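Side-chain contacts in V-type ATP synthase alpha chain (PDB 5BN3), which belongs to the A/V-type rotary ATPase family as its A subunit and holds ADP and a magnesium ion in a P-loop nucleotide-binding domain: residues Lys229-Gln234 with Asp492-Asn497; Gln235-Ala240 with Val245-Cys250. All blocks are in the same frame, centred on the assembly; numbering follows the deposited sequence.

Interaction 1: Lys229-Gln234 with Asp492-Asn497; sequences KTVLNQ and DAFDEN. With MG (magnesium ion), chain K; ADP (adenosine-5'-diphosphate), chain C.
A small apolar contact, Val-231 against Ala-493 and Phe-494, lies over one face of the adenine where helix 229-239 of the nucleotide-binding domain meets the loop between helices 472-489 and 503-523. Val-231 CG1 lies 3.7 Å from Ala-493 CB, while its other methyl, CG2, comes to the edge of the Phe-494 ring near the ring plane, 4.0 Å from CZ. With CG1 anti to the backbone N (chi1 170°), that methyl reaches the adenine, 3.4 Å from ADP N7, and CG2 is left beside the alpha-phosphate. Phe-494 CE2 comes 3.4 Å from ADP O2'. The base is held by a nearly straight hydrogen bond from Ala-493 N to ADP N1 (3.0 Å, 172°). Asp-492 OD1 accepts from Phe-494 N in an Asx turn, and Ala-493 CB sits over the centre of one Phe-494 face. At the helix start, the backbone N and NZ of Lys-229 both grip ADP O1B, NZ at 2.6 Å, while Thr-230 N donates to O2B and Val-231 N to O1A. Thr-230 OG1, ADP O2B and four waters make up the six-fold magnesium site, with Asp-320 also bonded to that hydroxyl. Such phosphate binding at a helix N-terminus is the P-loop, or Walker A motif.

Interaction 2: Gln235-Ala240 with Val245-Cys250; sequences QIAKWA and VIYIGC
Val-245 and Tyr-247 of strand 244-250 pack against Ala-237 on the last turns of helix 229-239. Val-245 comes first, and its two methyls divide the work: CG1 meets Ala-237 CB at 3.7 Å, whereas CG2 lies 3.7 Å from Ala-237 O. A chi1 of 174° turns CG1 away from the backbone N and sets both methyls against this one residue of the helix. Ala-237 O accepts a hydrogen bond from Arg-279, as does Ala-240 O, so one guanidinium joins the end of the helix to the start of the neighbouring strand 280-285. Ile-246 points to the other side of the sheet, toward helix 293-309. The strand is thus sandwiched between helices, and its parallel neighbours are 280-285 and 314-320, the alpha/beta layering of P-loop nucleotide-binding domains. Tyr-247 returns to the side of helix 229-239. Its chi1 of -162° carries the ring toward the helix, CD2 4.0 Å from Ala-237 CB, which approaches the ring obliquely. The phenol runs on past Thr-230, Asn-233 and Gln-234 of the same helix, and its OH makes a weak hydrogen bond to Asp-320 at the end of strand 314-320. Farther along the strand, Ile-248 and Cys-250 pack on Ser-297 of helix 293-309.

Both interactions use helix 229-239: interaction 1 takes its first turns, at the ADP, and interaction 2 its last, against the sheet, with centres 11 Å apart. Tyr-247 connects the two, its OH lying 3.8 Å from Thr-230 O and 3.8 Å from Gln-234 CG, and its CE2 3.9 Å from Asn-233 CB. Its side chain is about 7 Å from both the magnesium ion and the ADP, and its weak bond to Asp-320 meets the carboxylate that also bonds the metal-bound Thr-230. A second bridge runs from Ala-493 CB to Gln-235 CD, 3.4 Å apart, while Ser-499 joins Ala-493 O to Gln-235 and Trp-239. The adenine-side loop therefore rests on both halves of the helix.

Interaction 1: Lys229-Gln234 with Asp492-Asn497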
# COMPACT_ATOMS: atom_id res chain seq x y z
N LYS A 229 13.85 -9.54 -22.49
CA LYS A 229 14.43 -8.24 -22.84
C LYS A 229 15.81 -8.36 -23.48
O LYS A 229 16.09 -7.76 -24.52
CB LYS A 229 14.60 -7.37 -21.59
CG LYS A 229 13.35 -6.87 -20.93
CD LYS A 229 13.74 -6.12 -19.67
CE LYS A 229 13.30 -6.84 -18.42
NZ LYS A 229 13.71 -8.26 -18.31
N THR A 230 16.68 -9.13 -22.83
CA THR A 230 18.07 -9.25 -23.26
C THR A 230 18.21 -9.92 -24.63
O THR A 230 18.96 -9.44 -25.48
CB THR A 230 18.91 -10.03 -22.21
OG1 THR A 230 18.97 -9.27 -20.99
CG2 THR A 230 20.32 -10.27 -22.72
N VAL A 231 17.47 -11.00 -24.84
CA VAL A 231 17.47 -11.68 -26.13
C VAL A 231 16.93 -10.77 -27.22
O VAL A 231 17.48 -10.69 -28.32
CB VAL A 231 16.67 -13.00 -26.08
CG1 VAL A 231 16.47 -13.56 -27.47
CG2 VAL A 231 17.38 -14.01 -25.20
N LEU A 232 15.85 -10.05 -26.91
CA LEU A 232 15.24 -9.14 -27.87
C LEU A 232 16.21 -8.04 -28.29
O LEU A 232 16.34 -7.74 -29.47
CB LEU A 232 13.96 -8.52 -27.32
CG LEU A 232 13.21 -7.64 -28.32
CD1 LEU A 232 12.82 -8.45 -29.54
CD2 LEU A 232 11.98 -6.99 -27.71
N ASN A 233 16.90 -7.45 -27.32
CA ASN A 233 17.88 -6.41 -27.62
C ASN A 233 19.08 -6.95 -28.40
O ASN A 233 19.61 -6.28 -29.28
CB ASN A 233 18.34 -5.71 -26.34
CG ASN A 233 17.47 -4.51 -25.99
OD1 ASN A 233 17.73 -3.39 -26.45
ND2 ASN A 233 16.45 -4.73 -25.18
N GLN A 234 19.51 -8.17 -28.06
CA GLN A 234 20.61 -8.82 -28.77
C GLN A 234 20.22 -9.16 -30.21
O GLN A 234 21.04 -9.06 -31.12
CB GLN A 234 21.06 -10.08 -28.04
CG GLN A 234 21.88 -9.81 -26.77
CD GLN A 234 22.27 -11.08 -26.04
OE1 GLN A 234 21.76 -12.17 -26.33
NE2 GLN A 234 23.18 -10.95 -25.08
N ASP A 492 11.87 -17.59 -33.34
CA ASP A 492 12.91 -18.28 -32.58
C ASP A 492 14.27 -17.63 -32.82
O ASP A 492 14.83 -17.72 -33.92
CB ASP A 492 12.95 -19.76 -32.97
CG ASP A 492 13.75 -20.61 -32.00
OD1 ASP A 492 14.54 -20.06 -31.21
OD2 ASP A 492 13.59 -21.85 -32.02
N ALA A 493 14.80 -16.99 -31.79
CA ALA A 493 16.08 -16.29 -31.89
C ALA A 493 17.25 -17.25 -32.08
O ALA A 493 18.34 -16.84 -32.50
CB ALA A 493 16.30 -15.44 -30.67
N PHE A 494 17.04 -18.52 -31.75
CA PHE A 494 18.12 -19.50 -31.78
C PHE A 494 17.87 -20.62 -32.78
O PHE A 494 18.40 -21.72 -32.65
CB PHE A 494 18.37 -20.04 -30.37
CG PHE A 494 18.52 -18.96 -29.33
CD1 PHE A 494 19.60 -18.09 -29.38
CD2 PHE A 494 17.58 -18.81 -28.33
CE1 PHE A 494 19.74 -17.09 -28.44
CE2 PHE A 494 17.71 -17.81 -27.38
CZ PHE A 494 18.80 -16.95 -27.44
N ASP A 495 17.06 -20.32 -33.80
CA ASP A 495 16.95 -21.19 -34.96
C ASP A 495 17.66 -20.51 -36.12
O ASP A 495 17.49 -19.31 -36.34
CB ASP A 495 15.48 -21.45 -35.31
CG ASP A 495 15.33 -22.37 -36.51
OD1 ASP A 495 15.34 -23.61 -36.32
OD2 ASP A 495 15.20 -21.86 -37.65
N GLU A 496 18.46 -21.28 -36.86
CA GLU A 496 19.30 -20.73 -37.93
C GLU A 496 18.49 -20.04 -39.02
O GLU A 496 18.96 -19.08 -39.64
CB GLU A 496 20.15 -21.85 -38.53
CG GLU A 496 21.30 -21.37 -39.41
CD GLU A 496 22.14 -22.51 -39.94
OE1 GLU A 496 21.66 -23.67 -39.94
OE2 GLU A 496 23.29 -22.26 -40.36
N ASN A 497 17.27 -20.52 -39.26
CA ASN A 497 16.43 -19.97 -40.32
C ASN A 497 15.48 -18.86 -39.85
O ASN A 497 15.16 -17.95 -40.62
CB ASN A 497 15.63 -21.08 -41.00
CG ASN A 497 16.51 -22.00 -41.83
OD1 ASN A 497 17.50 -21.57 -42.42
ND2 ASN A 497 16.14 -23.28 -41.89
MG MG K . 18.21 -9.83 -19.17
PB ADP C . 15.21 -11.11 -19.47
O1B ADP C . 13.92 -10.37 -19.73
O2B ADP C . 16.43 -10.45 -20.03
O3B ADP C . 15.35 -11.58 -18.04
PA ADP C . 16.07 -13.09 -21.37
O1A ADP C . 16.28 -12.16 -22.53
O2A ADP C . 17.27 -13.59 -20.59
O3A ADP C . 15.00 -12.45 -20.35
O5' ADP C . 15.25 -14.37 -21.90
C5' ADP C . 14.74 -15.32 -20.98
C4' ADP C . 14.62 -16.69 -21.65
O4' ADP C . 13.71 -16.63 -22.75
C3' ADP C . 15.98 -17.11 -22.19
O3' ADP C . 16.30 -18.41 -21.68
C2' ADP C . 15.80 -17.15 -23.69
O2' ADP C . 16.42 -18.31 -24.26
C1' ADP C . 14.30 -17.17 -23.92
N9 ADP C . 13.97 -16.33 -25.10
C8 ADP C . 13.70 -15.02 -25.09
N7 ADP C . 13.44 -14.56 -26.35
C5 ADP C . 13.54 -15.61 -27.19
C6 ADP C . 13.38 -15.83 -28.64
N6 ADP C . 13.06 -14.81 -29.48
N1 ADP C . 13.58 -17.09 -29.10
C2 ADP C . 13.90 -18.11 -28.28
N3 ADP C . 14.05 -17.98 -26.96
C4 ADP C . 13.89 -16.78 -26.36
O HOH W 1 18.88 -11.75 -19.61
O HOH W 2 17.45 -10.33 -17.30
O HOH W 3 17.75 -7.85 -18.81
O HOH W 4 20.09 -9.35 -18.38

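Interaction 2: Gln235-Ala240 with Val245-Cys250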
# COMPACT_ATOMS: atom_id res chain seq x y z
N GLN A 235 18.96 -9.56 -30.41
CA GLN A 235 18.44 -9.81 -31.75
C GLN A 235 18.46 -8.55 -32.59
O GLN A 235 18.81 -8.58 -33.77
CB GLN A 235 17.02 -10.36 -31.68
CG GLN A 235 16.94 -11.82 -31.27
CD GLN A 235 17.72 -12.73 -32.19
OE1 GLN A 235 18.81 -13.18 -31.86
NE2 GLN A 235 17.16 -13.01 -33.36
N ILE A 236 18.06 -7.43 -31.98
CA ILE A 236 18.13 -6.14 -32.65
C ILE A 236 19.59 -5.80 -32.96
O ILE A 236 19.91 -5.41 -34.07
CB ILE A 236 17.49 -5.03 -31.80
CG1 ILE A 236 15.99 -5.31 -31.61
CG2 ILE A 236 17.68 -3.67 -32.45
CD1 ILE A 236 15.30 -4.34 -30.68
N ALA A 237 20.47 -5.97 -31.97
CA ALA A 237 21.89 -5.70 -32.17
C ALA A 237 22.48 -6.56 -33.30
O ALA A 237 23.40 -6.13 -33.99
CB ALA A 237 22.65 -5.93 -30.88
N LYS A 238 21.95 -7.77 -33.47
CA LYS A 238 22.41 -8.68 -34.52
C LYS A 238 21.98 -8.24 -35.92
O LYS A 238 22.82 -8.07 -36.80
CB LYS A 238 21.85 -10.09 -34.29
CG LYS A 238 22.62 -10.96 -33.33
CD LYS A 238 22.05 -12.38 -33.36
CE LYS A 238 22.33 -13.13 -32.07
NZ LYS A 238 21.60 -14.43 -32.04
N TRP A 239 20.68 -8.09 -36.12
CA TRP A 239 20.13 -7.98 -37.47
C TRP A 239 19.62 -6.60 -37.89
O TRP A 239 19.13 -6.44 -39.00
CB TRP A 239 18.99 -8.99 -37.66
CG TRP A 239 19.32 -10.40 -37.25
CD1 TRP A 239 18.60 -11.21 -36.41
CD2 TRP A 239 20.46 -11.18 -37.67
NE1 TRP A 239 19.21 -12.43 -36.28
CE2 TRP A 239 20.35 -12.44 -37.04
CE3 TRP A 239 21.54 -10.94 -38.51
CZ2 TRP A 239 21.30 -13.45 -37.23
CZ3 TRP A 239 22.48 -11.93 -38.70
CH2 TRP A 239 22.35 -13.17 -38.06
N ALA A 240 19.72 -5.61 -37.01
CA ALA A 240 19.19 -4.28 -37.33
C ALA A 240 19.86 -3.67 -38.56
O ALA A 240 21.07 -3.80 -38.76
CB ALA A 240 19.32 -3.34 -36.16
N VAL A 245 26.28 -0.43 -34.32
CA VAL A 245 25.49 -0.91 -33.19
C VAL A 245 26.29 -0.76 -31.90
O VAL A 245 27.43 -1.21 -31.81
CB VAL A 245 25.10 -2.39 -33.38
CG1 VAL A 245 24.42 -2.92 -32.13
CG2 VAL A 245 24.20 -2.56 -34.58
N ILE A 246 25.69 -0.11 -30.91
CA ILE A 246 26.31 0.01 -29.60
C ILE A 246 25.46 -0.70 -28.55
O ILE A 246 24.32 -0.30 -28.30
CB ILE A 246 26.50 1.48 -29.21
CG1 ILE A 246 27.43 2.16 -30.21
CG2 ILE A 246 27.06 1.59 -27.80
CD1 ILE A 246 27.36 3.65 -30.17
N TYR A 247 26.00 -1.75 -27.95
CA TYR A 247 25.29 -2.48 -26.92
C TYR A 247 25.83 -2.11 -25.54
O TYR A 247 27.00 -2.37 -25.23
CB TYR A 247 25.40 -4.00 -27.13
CG TYR A 247 24.35 -4.78 -26.37
CD1 TYR A 247 24.55 -5.13 -25.04
CD2 TYR A 247 23.17 -5.17 -26.98
CE1 TYR A 247 23.60 -5.84 -24.34
CE2 TYR A 247 22.21 -5.88 -26.29
CZ TYR A 247 22.43 -6.21 -24.97
OH TYR A 247 21.48 -6.92 -24.28
N ILE A 248 24.98 -1.50 -24.72
CA ILE A 248 25.37 -1.14 -23.36
C ILE A 248 24.82 -2.15 -22.36
O ILE A 248 23.61 -2.20 -22.12
CB ILE A 248 24.88 0.27 -22.98
CG1 ILE A 248 25.21 1.27 -24.09
CG2 ILE A 248 25.50 0.70 -21.66
CD1 ILE A 248 24.75 2.69 -23.78
N GLY A 249 25.71 -2.94 -21.77
CA GLY A 249 25.34 -3.81 -20.68
C GLY A 249 25.42 -3.04 -19.38
O GLY A 249 26.48 -2.96 -18.76
N CYS A 250 24.29 -2.46 -18.98
CA CYS A 250 24.24 -1.62 -17.79
C CYS A 250 23.72 -2.41 -16.59
O CYS A 250 22.52 -2.59 -16.44
CB CYS A 250 23.35 -0.40 -18.05
SG CYS A 250 23.22 0.77 -16.67